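Local coordinates for protein N-acetylmuramoyl-L-alanine amidase XlyA (Bacillus subtilis, PDB 3RDR) that hydrolyses the bond between N-acetylmuramoyl residues and the L-amino acid of cell-wall peptidoglycan, acting as a zinc-containing autolysin whose catalytic domain is the part described here, at residues V5-D10 with I68-P73; P20-T25 with G88-I93. One frame throughout, in Å; residues are numbered along the deposited sequence.

Contact 1: V5-D10 with I68-P73; sequences VNIIQD and IYQHLP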
loop_
_atom_site.group_PDB
_atom_site.type_symbol
_atom_site.label_atom_id
_atom_site.label_comp_id
_atom_site.label_asym_id
_atom_site.label_seq_id
_atom_site.Cartn_x
_atom_site.Cartn_y
_atom_site.Cartn_z
ATOM N N VAL A 5 -13.606 -7.952 -2.697
ATOM C CA VAL A 5 -12.299 -8.670 -2.749
ATOM C C VAL A 5 -11.924 -9.163 -1.352
ATOM O O VAL A 5 -12.143 -8.473 -0.358
ATOM C CB VAL A 5 -11.178 -7.747 -3.282
ATOM C CG1 VAL A 5 -9.897 -8.542 -3.497
ATOM C CG2 VAL A 5 -11.623 -7.091 -4.579
ATOM N N ASN A 6 -11.352 -10.358 -1.287
ATOM C CA ASN A 6 -10.965 -10.966 -0.021
ATOM C C ASN A 6 -9.686 -10.364 0.570
ATOM O O ASN A 6 -8.690 -10.190 -0.132
ATOM C CB ASN A 6 -10.783 -12.470 -0.228
ATOM C CG ASN A 6 -10.982 -13.262 1.045
ATOM O OD1 ASN A 6 -10.221 -13.126 2.001
ATOM N ND2 ASN A 6 -12.015 -14.099 1.063
ATOM N N ILE A 7 -9.724 -10.047 1.865
ATOM C CA ILE A 7 -8.571 -9.480 2.565
ATOM C C ILE A 7 -8.032 -10.491 3.577
ATOM O O ILE A 7 -8.739 -10.876 4.506
ATOM C CB ILE A 7 -8.930 -8.185 3.348
ATOM C CG1 ILE A 7 -9.327 -7.062 2.391
ATOM C CG2 ILE A 7 -7.741 -7.734 4.189
ATOM C CD1 ILE A 7 -10.729 -7.177 1.861
ATOM N N ILE A 8 -6.781 -10.912 3.398
ATOM C CA ILE A 8 -6.155 -11.869 4.306
ATOM C C ILE A 8 -5.161 -11.162 5.234
ATOM O O ILE A 8 -4.215 -10.522 4.770
ATOM C CB ILE A 8 -5.392 -12.982 3.538
ATOM C CG1 ILE A 8 -6.370 -13.853 2.741
ATOM C CG2 ILE A 8 -4.609 -13.853 4.512
ATOM C CD1 ILE A 8 -6.914 -13.190 1.495
ATOM N N GLN A 9 -5.378 -11.278 6.542
ATOM C CA GLN A 9 -4.489 -10.655 7.515
ATOM C C GLN A 9 -3.362 -11.608 7.893
ATOM O O GLN A 9 -3.599 -12.754 8.282
ATOM C CB GLN A 9 -5.268 -10.242 8.766
ATOM C CG GLN A 9 -6.386 -9.251 8.482
ATOM C CD GLN A 9 -7.064 -8.752 9.739
ATOM O OE1 GLN A 9 -7.393 -9.534 10.633
ATOM N NE2 GLN A 9 -7.289 -7.445 9.811
ATOM N N ASP A 10 -2.133 -11.126 7.758
ATOM C CA ASP A 10 -0.949 -11.912 8.075
ATOM C C ASP A 10 0.115 -10.905 8.493
ATOM O O ASP A 10 1.081 -10.643 7.776
ATOM C CB ASP A 10 -0.519 -12.708 6.840
ATOM C CG ASP A 10 0.643 -13.632 7.115
ATOM O OD1 ASP A 10 0.761 -14.122 8.255
ATOM O OD2 ASP A 10 1.435 -13.882 6.179
ATOM N N ILE A 68 -6.013 -9.543 -1.453
ATOM C CA ILE A 68 -5.334 -8.480 -0.724
ATOM C C ILE A 68 -4.817 -9.030 0.601
ATOM O O ILE A 68 -5.533 -9.746 1.301
ATOM C CB ILE A 68 -6.310 -7.320 -0.413
ATOM C CG1 ILE A 68 -6.848 -6.721 -1.711
ATOM C CG2 ILE A 68 -5.608 -6.246 0.410
ATOM C CD1 ILE A 68 -7.986 -5.746 -1.496
ATOM N N TYR A 69 -3.571 -8.703 0.931
ATOM C CA TYR A 69 -2.964 -9.131 2.183
ATOM C C TYR A 69 -2.673 -7.893 3.022
ATOM O O TYR A 69 -2.231 -6.874 2.491
ATOM C CB TYR A 69 -1.653 -9.888 1.934
ATOM C CG TYR A 69 -1.807 -11.390 1.824
ATOM C CD1 TYR A 69 -2.395 -11.975 0.697
ATOM C CD2 TYR A 69 -1.381 -12.228 2.856
ATOM C CE1 TYR A 69 -2.555 -13.359 0.605
ATOM C CE2 TYR A 69 -1.536 -13.614 2.776
ATOM C CZ TYR A 69 -2.124 -14.171 1.650
ATOM O OH TYR A 69 -2.286 -15.537 1.572
ATOM N N GLN A 70 -2.933 -7.980 4.324
ATOM C CA GLN A 70 -2.679 -6.867 5.239
ATOM C C GLN A 70 -1.518 -7.283 6.140
ATOM O O GLN A 70 -1.571 -8.320 6.798
ATOM C CB GLN A 70 -3.916 -6.565 6.085
ATOM C CG GLN A 70 -3.855 -5.231 6.815
ATOM C CD GLN A 70 -5.019 -5.041 7.771
ATOM O OE1 GLN A 70 -6.111 -5.551 7.539
ATOM N NE2 GLN A 70 -4.794 -4.296 8.841
ATOM N N HIS A 71 -0.478 -6.458 6.169
ATOM C CA HIS A 71 0.723 -6.750 6.934
ATOM C C HIS A 71 0.819 -5.993 8.251
ATOM O O HIS A 71 1.628 -6.333 9.112
ATOM C CB HIS A 71 1.942 -6.409 6.078
ATOM C CG HIS A 71 1.791 -6.788 4.639
ATOM N ND1 HIS A 71 1.854 -8.093 4.201
ATOM C CD2 HIS A 71 1.554 -6.032 3.540
ATOM C CE1 HIS A 71 1.664 -8.126 2.893
ATOM N NE2 HIS A 71 1.479 -6.889 2.468
ATOM N N LEU A 72 -0.011 -4.968 8.401
ATOM C CA LEU A 72 0.007 -4.126 9.591
ATOM C C LEU A 72 -1.402 -3.695 9.975
ATOM O O LEU A 72 -2.275 -3.559 9.112
ATOM C CB LEU A 72 0.824 -2.863 9.300
ATOM C CG LEU A 72 2.285 -2.607 9.680
ATOM C CD1 LEU A 72 3.070 -3.879 9.895
ATOM C CD2 LEU A 72 2.898 -1.747 8.587
ATOM N N PRO A 73 -1.649 -3.487 11.280
ATOM C CA PRO A 73 -2.980 -3.053 11.710
ATOM C C PRO A 73 -3.081 -1.579 11.320
ATOM O O PRO A 73 -2.066 -0.882 11.285
ATOM C CB PRO A 73 -2.942 -3.267 13.225
ATOM C CG PRO A 73 -1.497 -3.053 13.562
ATOM C CD PRO A 73 -0.799 -3.805 12.444
HETATM O O HOH W 1 3.088 -9.803 6.058
#

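Contact 2: P20-T25 with G88-I93; sequences PGYAMT and GNRASI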
loop_
_atom_site.group_PDB
_atom_site.type_symbol
_atom_site.label_atom_id
_atom_site.label_comp_id
_atom_site.label_asym_id
_atom_site.label_seq_id
_atom_site.Cartn_x
_atom_site.Cartn_y
_atom_site.Cartn_z
ATOM N N PRO A 20 7.617 -0.701 13.299
ATOM C CA PRO A 20 7.916 0.324 14.304
ATOM C C PRO A 20 6.837 0.440 15.369
ATOM O O PRO A 20 7.132 0.733 16.525
ATOM C CB PRO A 20 8.070 1.597 13.466
ATOM C CG PRO A 20 7.199 1.327 12.269
ATOM C CD PRO A 20 7.537 -0.104 11.955
ATOM N N GLY A 21 5.588 0.226 14.969
ATOM C CA GLY A 21 4.487 0.273 15.916
ATOM C C GLY A 21 4.064 1.601 16.517
ATOM O O GLY A 21 3.551 1.623 17.636
ATOM N N TYR A 22 4.267 2.711 15.811
ATOM C CA TYR A 22 3.834 3.997 16.350
ATOM C C TYR A 22 2.333 4.125 16.130
ATOM O O TYR A 22 1.822 3.736 15.076
ATOM C CB TYR A 22 4.539 5.161 15.655
ATOM C CG TYR A 22 5.986 5.316 16.040
ATOM C CD1 TYR A 22 6.352 5.655 17.348
ATOM C CD2 TYR A 22 6.998 5.114 15.101
ATOM C CE1 TYR A 22 7.694 5.787 17.708
ATOM C CE2 TYR A 22 8.335 5.243 15.447
ATOM C CZ TYR A 22 8.681 5.577 16.750
ATOM O OH TYR A 22 10.012 5.689 17.083
ATOM N N ALA A 23 1.629 4.657 17.127
ATOM C CA ALA A 23 0.187 4.836 17.017
ATOM C C ALA A 23 -0.100 5.744 15.830
ATOM O O ALA A 23 0.595 6.743 15.613
ATOM C CB ALA A 23 -0.370 5.458 18.291
ATOM N N MET A 24 -1.126 5.397 15.063
ATOM C CA MET A 24 -1.483 6.194 13.900
ATOM C C MET A 24 -2.981 6.362 13.712
ATOM O O MET A 24 -3.753 5.427 13.885
ATOM C CB MET A 24 -0.894 5.570 12.622
ATOM C CG MET A 24 -1.327 6.269 11.325
ATOM S SD MET A 24 -0.666 5.528 9.796
ATOM C CE MET A 24 -1.877 4.234 9.467
ATOM N N THR A 25 -3.366 7.582 13.365
ATOM C CA THR A 25 -4.742 7.935 13.055
ATOM C C THR A 25 -4.548 8.435 11.620
ATOM O O THR A 25 -4.248 9.607 11.394
ATOM C CB THR A 25 -5.259 9.072 13.969
ATOM O OG1 THR A 25 -5.359 8.589 15.317
ATOM C CG2 THR A 25 -6.636 9.549 13.512
ATOM N N GLY A 88 3.476 11.059 5.624
ATOM C CA GLY A 88 3.472 9.899 4.751
ATOM C C GLY A 88 3.659 8.643 5.579
ATOM O O GLY A 88 2.843 7.721 5.542
ATOM N N ASN A 89 4.743 8.610 6.342
ATOM C CA ASN A 89 5.019 7.463 7.189
ATOM C C ASN A 89 4.165 7.410 8.455
ATOM O O ASN A 89 3.655 6.350 8.814
ATOM C CB ASN A 89 6.492 7.433 7.594
ATOM C CG ASN A 89 7.387 6.888 6.497
ATOM O OD1 ASN A 89 6.959 6.074 5.675
ATOM N ND2 ASN A 89 8.641 7.313 6.493
ATOM N N ARG A 90 3.992 8.553 9.113
ATOM C CA ARG A 90 3.251 8.599 10.374
ATOM C C ARG A 90 1.752 8.885 10.331
ATOM O O ARG A 90 1.088 8.821 11.366
ATOM C CB ARG A 90 3.929 9.600 11.317
ATOM C CG ARG A 90 5.403 9.275 11.613
ATOM C CD ARG A 90 5.551 7.994 12.436
ATOM N NE ARG A 90 4.969 8.119 13.771
ATOM C CZ ARG A 90 5.571 8.706 14.807
ATOM N NH1 ARG A 90 6.786 9.224 14.677
ATOM N NH2 ARG A 90 4.950 8.788 15.977
ATOM N N ALA A 91 1.204 9.190 9.159
ATOM C CA ALA A 91 -0.228 9.476 9.086
ATOM C C ALA A 91 -0.914 9.002 7.813
ATOM O O ALA A 91 -1.863 9.635 7.348
ATOM C CB ALA A 91 -0.476 10.980 9.275
ATOM N N SER A 92 -0.444 7.906 7.233
ATOM C CA SER A 92 -1.097 7.404 6.032
ATOM C C SER A 92 -1.045 5.893 5.959
ATOM O O SER A 92 -0.175 5.254 6.555
ATOM C CB SER A 92 -0.467 8.001 4.760
ATOM O OG SER A 92 0.668 7.266 4.321
ATOM N N ILE A 93 -2.008 5.334 5.239
ATOM C CA ILE A 93 -2.088 3.900 5.034
ATOM C C ILE A 93 -1.371 3.622 3.719
ATOM O O ILE A 93 -1.733 4.182 2.681
ATOM C CB ILE A 93 -3.552 3.441 4.923
ATOM C CG1 ILE A 93 -4.296 3.761 6.225
ATOM C CG2 ILE A 93 -3.614 1.948 4.628
ATOM C CD1 ILE A 93 -5.792 3.499 6.163
HETATM O O HOH W 2 2.329 7.200 13.606
HETATM O O HOH W 3 2.644 7.913 17.313
HETATM O O HOH W 4 -1.197 9.637 12.952
#

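Contact 1: V5-D10 with I68-P73
I8 of the outermost strand 7-9 pairs with Y69 of strand 68-70 in a parallel bridge, flanked by I7 with I68 and Q9 with Q70. Four backbone hydrogen bonds join the two segments in the alternating parallel pattern. I8 gives its N-H to I68 O at 2.7 Å, almost straight at 171°, and receives Q70 N on its own O; I68 N to N6 O and D10 N to Q70 O extend the pairing at its two ends.

On one face, I8 lies over the phenol ring of Y69. CB of I8 stands 3.9 Å from the ring centroid and close to the normal, a CH-pi contact. Chi1 of -66° sets I8 CG1 beside the backbone N and leaves CG2 anti to it, and CG2 reaches Y69 CE2 at 3.5 Å, while D10 CB meets the ring edge at CD2.

The other face carries I7, I68, Q9 and Q70, with I7 lying beside I68; ahead of the strand, V5 CG1 meets I68 CD1 at 3.9 Å, the two side chains crossing at about a right angle. Q9 NE2 donates to Q70 OE1 at 3.2 Å from above the carbonyl plane, the two amides being turned 69° apart. Q70 NE2 in turn binds L72 O at 2.6 Å, so both ends of this buried amide are held.

Beyond the strands, a water links D10 O and H71 ND1, while H71 NE2 is hydrogen-bonded to T62 OG1 and D10 OD1 forms a salt bridge with K51. A43 and A47 of helix 43-50 pack on Y69, W114 of helix 105-122 packs on V5, I7 and I68, and strand 61-63 continues the sheet antiparallel to 68-70.

Contact 2: P20-T25 with G88-I93
M24 packs its thioether against the turn from helix 87-90 into strand 92-97 of the T7 lysozyme-like amidase fold, while Y22, two residues earlier, stacks on R90 at the more open end. The M24 part is the tight one. CG is anti to the backbone N (chi1 175°) and lies 3.5 Å from R90 O. Farther out, SD approaches S92 O at 3.3 Å, and after the bend at chi3 CE reaches I93 CG1 at 4.1 Å. The buried methionine thus follows the backbone from the last helical residue into the strand. No direct hydrogen bond joins the two segments.

Toward solvent the contact is made by a flat stack and by water. The guanidinium of R90 lies over one face of the Y22 ring, with planes 22° apart and CZ 4.0 Å from the ring centroid, a cation-pi contact. R90 NH1 lies over the ring centre, while CZ and NH2 sit near Y22 CG and NE comes within 3.5 Å of Y22 CB. Bends at chi2 and chi3 fold the arginine chain on its way to the tyrosine. Two waters in the guanidinium plane take the N-H groups of NE and NH2, and both donate to A23 O; the one at NE also donates to R90 O. A third water joins T25 N to R90 O.

Outside the segments, backbone bonds tie A91 and I93 to Y28 of strand 28-33, and N77 holds Y22. Behind the M24 contact, S92 OG, also bonded to T30 OG1, donates to G88 O at 2.5 Å, in the carbonyl plane and on a lone pair.

Contacts 1 and 2 reach the same mixed sheet at different places: contact 1 pairs the outermost strand 7-9 with 68-70, whereas contact 2 packs a loop against the start of strand 92-97, next to strand 28-33. Their centres are about 17 Å apart and their nearest atoms about 5 Å, without touching. The segments alternate along the chain, the loop of contact 2 leading from strand 7-9 to strand 28-33. Zinc is bound by H32, H133 and C141, which belong to neither contact. The side chain of S92 is about 10 Å from the metal and that of H71 about 13 Å, so neither side chain reaches the metal.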